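Local coordinates for conjugal transfer protein TRWB (PDB 1E9S) that probably couples the DNA-processing complex to the type IV secretion channel in bacterial conjugation, as a hexameric P-loop NTPase that binds DNA, at residues L56-A61 and R310-L315; R83-D88 and L281-D286. One frame throughout, in Å; residues are numbered along the deposited sequence.

How the contacts relate
Contacts 1 and 2 are both buried pairs of parallel strands in one mixed sheet, and their centres lie about 12 Å apart. Strands 309-315 and 281-285 are neighbours in that sheet, so the two contacts adjoin: R310 probably bonds through its backbone to L281 and L283, and V312 packs against W282. Contact 1 joins strand 56-59, which runs into the probable Walker A loop, to strand 309-315. Its side chains are mostly small or aliphatic. Contact 2 joins strands 83-89 and 281-285 and is richer in large groups, with a tryptophan, a phenylalanine and a methionine on one face. Helix 66-79 packs on both contacts.

Contact 1: residues L56-A61 and R310-L315; sequences LLVNGA and RVVAGL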
loop_
_atom_site.group_PDB
_atom_site.type_symbol
_atom_site.label_atom_id
_atom_site.label_comp_id
_atom_site.label_asym_id
_atom_site.label_seq_id
_atom_site.Cartn_x
_atom_site.Cartn_y
_atom_site.Cartn_z
ATOM N N LEU A 56 -12.559 26.037 14.098
ATOM C CA LEU A 56 -11.618 26.697 13.220
ATOM C C LEU A 56 -10.289 25.976 13.155
ATOM O O LEU A 56 -9.703 25.616 14.172
ATOM C CB LEU A 56 -11.394 28.130 13.705
ATOM C CG LEU A 56 -10.344 28.953 12.982
ATOM C CD1 LEU A 56 -10.788 29.283 11.562
ATOM C CD2 LEU A 56 -10.135 30.207 13.781
ATOM N N LEU A 57 -9.814 25.777 11.935
ATOM C CA LEU A 57 -8.544 25.120 11.714
ATOM C C LEU A 57 -7.573 26.125 11.112
ATOM O O LEU A 57 -7.800 26.643 10.029
ATOM C CB LEU A 57 -8.726 23.938 10.770
ATOM C CG LEU A 57 -7.510 23.020 10.645
ATOM C CD1 LEU A 57 -7.002 22.587 12.011
ATOM C CD2 LEU A 57 -7.924 21.802 9.860
ATOM N N VAL A 58 -6.499 26.410 11.834
ATOM C CA VAL A 58 -5.506 27.357 11.369
ATOM C C VAL A 58 -4.285 26.612 10.898
ATOM O O VAL A 58 -3.554 26.038 11.690
ATOM C CB VAL A 58 -5.103 28.320 12.483
ATOM C CG1 VAL A 58 -4.129 29.350 11.950
ATOM C CG2 VAL A 58 -6.343 28.984 13.047
ATOM N N ASN A 59 -4.064 26.625 9.592
ATOM C CA ASN A 59 -2.928 25.928 9.018
ATOM C C ASN A 59 -1.857 26.903 8.543
ATOM O O ASN A 59 -2.157 27.909 7.919
ATOM C CB ASN A 59 -3.396 25.045 7.853
ATOM C CG ASN A 59 -2.300 24.122 7.339
ATOM O OD1 ASN A 59 -1.318 24.574 6.750
ATOM N ND2 ASN A 59 -2.460 22.825 7.571
ATOM N N GLY A 60 -0.605 26.604 8.844
ATOM C CA GLY A 60 0.468 27.474 8.415
ATOM C C GLY A 60 1.811 27.060 8.973
ATOM O O GLY A 60 1.880 26.326 9.949
ATOM N N ALA A 61 2.884 27.535 8.351
ATOM C CA ALA A 61 4.234 27.217 8.799
ATOM C C ALA A 61 4.551 27.923 10.119
ATOM O O ALA A 61 3.675 28.539 10.728
ATOM C CB ALA A 61 5.248 27.620 7.729
ATOM N N ARG A 310 -16.264 25.299 21.199
ATOM C CA ARG A 310 -15.679 25.911 20.015
ATOM C C ARG A 310 -14.208 25.540 20.045
ATOM O O ARG A 310 -13.488 25.936 20.961
ATOM C CB ARG A 310 -15.812 27.423 20.084
ATOM C CG ARG A 310 -17.225 27.908 20.129
ATOM C CD ARG A 310 -17.293 29.202 20.889
ATOM N NE ARG A 310 -18.527 29.895 20.581
ATOM C CZ ARG A 310 -19.732 29.407 20.828
ATOM N NH1 ARG A 310 -19.862 28.224 21.409
ATOM N NH2 ARG A 310 -20.801 30.116 20.503
ATOM N N VAL A 311 -13.755 24.778 19.059
ATOM C CA VAL A 311 -12.363 24.361 19.033
ATOM C C VAL A 311 -11.568 25.093 17.974
ATOM O O VAL A 311 -12.018 25.265 16.851
ATOM C CB VAL A 311 -12.219 22.838 18.772
ATOM C CG1 VAL A 311 -10.770 22.442 18.848
ATOM C CG2 VAL A 311 -13.013 22.048 19.768
ATOM N N VAL A 312 -10.378 25.528 18.356
ATOM C CA VAL A 312 -9.463 26.214 17.457
ATOM C C VAL A 312 -8.184 25.391 17.522
ATOM O O VAL A 312 -7.571 25.267 18.580
ATOM C CB VAL A 312 -9.160 27.677 17.930
ATOM C CG1 VAL A 312 -8.093 28.315 17.041
ATOM C CG2 VAL A 312 -10.422 28.522 17.905
ATOM N N ALA A 313 -7.787 24.811 16.402
ATOM C CA ALA A 313 -6.582 24.008 16.394
ATOM C C ALA A 313 -5.620 24.446 15.301
ATOM O O ALA A 313 -6.033 24.913 14.241
ATOM C CB ALA A 313 -6.931 22.539 16.219
ATOM N N GLY A 314 -4.330 24.286 15.582
ATOM C CA GLY A 314 -3.292 24.638 14.634
ATOM C C GLY A 314 -2.710 23.393 13.994
ATOM O O GLY A 314 -2.592 22.341 14.627
ATOM N N LEU A 315 -2.353 23.515 12.722
ATOM C CA LEU A 315 -1.785 22.408 11.970
ATOM C C LEU A 315 -0.708 22.963 11.048
ATOM O O LEU A 315 -0.722 24.139 10.716
ATOM C CB LEU A 315 -2.885 21.732 11.150
ATOM C CG LEU A 315 -3.382 20.331 11.530
ATOM C CD1 LEU A 315 -3.462 20.159 13.023
ATOM C CD2 LEU A 315 -4.748 20.110 10.903
#
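With its chi1 at -170°, L57 swings CG away from the backbone N, and CD1 comes to 3.5 Å from CD2 of L315. The same CD1 lies 3.4 Å from O of A313. CD2 of L315 also touches CD2 of L57. The side chain of N59 crosses that of L315 at about a right angle, with ND2 3.8 Å from CB of L315. ND2 has a weak hydrogen bond to O of Q316. Beneath these groups run two parallel strands of the P-loop NTPase core. Five backbone hydrogen bonds join them. The bond from N of V58 to O of A313 is 2.9 Å long and nearly straight. The last, from N of G60 to O of L315, is 3.1 Å. It ties the start of the probable Walker A loop to the neighbouring strand. K66 NZ also bonds to O of L315, so this carbonyl has two donors. On the other face CD2 of L56 lies 4.3 Å from CG1 of V312. Both residues pack on L73 of helix 66-79, and V58 beside them touches K66 and L69.

Contact 2: residues R83-D88 and L281-D286; sequences RMVIVD and LWLFID
Strands 83-88 and 281-285 run parallel, with 14° between their directions and 4.5 Å between their axes at the closest point. Four backbone hydrogen bonds link R83, V85 and V87 with W282 and F284. The bond from N of F284 to O of V85 is 2.9 Å and almost straight, at 177°. M84, I86, W282 and F284 share one face. CB of M84 sits 3.6 Å from CB of W282. The chi1 of M84 (57°) places CG between its backbone N and carbonyl carbon, and SD reaches 4.1 Å from CE1 of F284. SD is oblique to both aromatic rings, in Met-aromatic contacts. I86 and F284 lie side by side, with CG2 of I86 4.0 Å from CB of F284. These strands belong to the central sheet of the P-loop NTPase fold, and helix 66-79 packs over this face through L73, A74 and L78. O of R83 lies at the edge of the W282 ring, in its plane. NE1 of W282 is hydrogen-bonded to OD2 of D82. On the other face CG2 of V85 meets CD1 of L281. V87 points toward 281-286, with CB 3.3 Å from O of F284 and CG1 4.1 Å from CB of D286. A glycine here would probably open a gap beside O of F284 and leave CB of D286 without its methyl neighbour.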
loop_
_atom_site.group_PDB
_atom_site.type_symbol
_atom_site.label_atom_id
_atom_site.label_comp_id
_atom_site.label_asym_id
_atom_site.label_seq_id
_atom_site.Cartn_x
_atom_site.Cartn_y
_atom_site.Cartn_z
ATOM N N ARG A 83 -15.547 31.815 28.069
ATOM C CA ARG A 83 -14.642 31.023 28.887
ATOM C C ARG A 83 -13.794 30.199 27.939
ATOM O O ARG A 83 -14.178 29.986 26.796
ATOM C CB ARG A 83 -15.412 30.095 29.817
ATOM C CG ARG A 83 -16.005 30.826 30.972
ATOM C CD ARG A 83 -16.610 29.860 31.944
ATOM N NE ARG A 83 -15.613 29.132 32.716
ATOM C CZ ARG A 83 -15.891 28.037 33.408
ATOM N NH1 ARG A 83 -17.125 27.561 33.407
ATOM N NH2 ARG A 83 -14.949 27.424 34.102
ATOM N N MET A 84 -12.640 29.737 28.399
ATOM C CA MET A 84 -11.805 28.936 27.529
ATOM C C MET A 84 -10.716 28.113 28.194
ATOM O O MET A 84 -10.241 28.437 29.277
ATOM C CB MET A 84 -11.189 29.833 26.467
ATOM C CG MET A 84 -10.393 30.980 27.013
ATOM S SD MET A 84 -10.309 32.223 25.721
ATOM C CE MET A 84 -8.671 32.774 25.889
ATOM N N VAL A 85 -10.355 27.026 27.522
ATOM C CA VAL A 85 -9.298 26.134 27.960
ATOM C C VAL A 85 -8.234 26.353 26.912
ATOM O O VAL A 85 -8.504 26.236 25.720
ATOM C CB VAL A 85 -9.746 24.667 27.925
ATOM C CG1 VAL A 85 -8.606 23.747 28.342
ATOM C CG2 VAL A 85 -10.918 24.479 28.857
ATOM N N ILE A 86 -7.029 26.688 27.347
ATOM C CA ILE A 86 -5.959 26.941 26.399
ATOM C C ILE A 86 -4.735 26.058 26.578
ATOM O O ILE A 86 -4.111 26.063 27.637
ATOM C CB ILE A 86 -5.508 28.412 26.469
ATOM C CG1 ILE A 86 -6.711 29.314 26.221
ATOM C CG2 ILE A 86 -4.418 28.691 25.433
ATOM C CD1 ILE A 86 -6.377 30.755 26.274
ATOM N N VAL A 87 -4.421 25.280 25.543
ATOM C CA VAL A 87 -3.237 24.438 25.555
ATOM C C VAL A 87 -2.198 25.495 25.252
ATOM O O VAL A 87 -2.047 25.926 24.119
ATOM C CB VAL A 87 -3.281 23.390 24.449
ATOM C CG1 VAL A 87 -1.909 22.720 24.317
ATOM C CG2 VAL A 87 -4.354 22.365 24.766
ATOM N N ASP A 88 -1.489 25.904 26.291
ATOM C CA ASP A 88 -0.542 26.999 26.203
ATOM C C ASP A 88 0.957 26.716 26.389
ATOM O O ASP A 88 1.483 26.733 27.504
ATOM C CB ASP A 88 -1.030 28.050 27.195
ATOM C CG ASP A 88 -0.223 29.276 27.176
ATOM O OD1 ASP A 88 0.117 29.753 26.078
ATOM O OD2 ASP A 88 0.059 29.774 28.275
ATOM N N LEU A 281 -17.722 27.932 25.357
ATOM C CA LEU A 281 -16.410 27.487 25.822
ATOM C C LEU A 281 -15.480 27.230 24.641
ATOM O O LEU A 281 -15.832 26.515 23.711
ATOM C CB LEU A 281 -16.562 26.208 26.668
ATOM C CG LEU A 281 -15.429 25.561 27.499
ATOM C CD1 LEU A 281 -14.533 24.714 26.637
ATOM C CD2 LEU A 281 -14.638 26.613 28.206
ATOM N N TRP A 282 -14.298 27.828 24.679
ATOM C CA TRP A 282 -13.314 27.650 23.623
ATOM C C TRP A 282 -12.230 26.672 24.020
ATOM O O TRP A 282 -11.742 26.697 25.145
ATOM C CB TRP A 282 -12.625 28.962 23.284
ATOM C CG TRP A 282 -13.500 29.964 22.665
ATOM C CD1 TRP A 282 -14.347 30.818 23.302
ATOM C CD2 TRP A 282 -13.608 30.248 21.267
ATOM N NE1 TRP A 282 -14.978 31.626 22.385
ATOM C CE2 TRP A 282 -14.544 31.300 21.127
ATOM C CE3 TRP A 282 -13.004 29.717 20.115
ATOM C CZ2 TRP A 282 -14.893 31.836 19.879
ATOM C CZ3 TRP A 282 -13.355 30.250 18.870
ATOM C CH2 TRP A 282 -14.291 31.301 18.766
ATOM N N LEU A 283 -11.854 25.808 23.089
ATOM C CA LEU A 283 -10.791 24.862 23.346
ATOM C C LEU A 283 -9.702 25.252 22.370
ATOM O O LEU A 283 -9.836 25.052 21.164
ATOM C CB LEU A 283 -11.234 23.429 23.059
ATOM C CG LEU A 283 -10.454 22.297 23.750
ATOM C CD1 LEU A 283 -10.488 21.082 22.855
ATOM C CD2 LEU A 283 -9.012 22.692 24.038
ATOM N N PHE A 284 -8.637 25.844 22.888
ATOM C CA PHE A 284 -7.524 26.251 22.051
ATOM C C PHE A 284 -6.462 25.182 22.109
ATOM O O PHE A 284 -5.718 25.082 23.078
ATOM C CB PHE A 284 -6.923 27.570 22.535
ATOM C CG PHE A 284 -7.666 28.779 22.085
ATOM C CD1 PHE A 284 -8.889 29.112 22.664
ATOM C CD2 PHE A 284 -7.149 29.600 21.093
ATOM C CE1 PHE A 284 -9.588 30.245 22.261
ATOM C CE2 PHE A 284 -7.847 30.739 20.685
ATOM C CZ PHE A 284 -9.066 31.058 21.272
ATOM N N ILE A 285 -6.408 24.364 21.070
ATOM C CA ILE A 285 -5.411 23.315 20.993
ATOM C C ILE A 285 -4.295 23.892 20.154
ATOM O O ILE A 285 -4.397 23.962 18.937
ATOM C CB ILE A 285 -5.946 22.072 20.294
ATOM C CG1 ILE A 285 -7.115 21.505 21.084
ATOM C CG2 ILE A 285 -4.841 21.056 20.163
ATOM C CD1 ILE A 285 -7.773 20.328 20.445
ATOM N N ASP A 286 -3.233 24.325 20.808
ATOM C CA ASP A 286 -2.119 24.910 20.093
ATOM C C ASP A 286 -1.830 24.150 18.799
ATOM O O ASP A 286 -2.267 24.557 17.730
ATOM C CB ASP A 286 -0.881 24.927 20.975
ATOM C CG ASP A 286 0.204 25.796 20.396
ATOM O OD1 ASP A 286 -0.080 26.993 20.166
ATOM O OD2 ASP A 286 1.326 25.292 20.160
#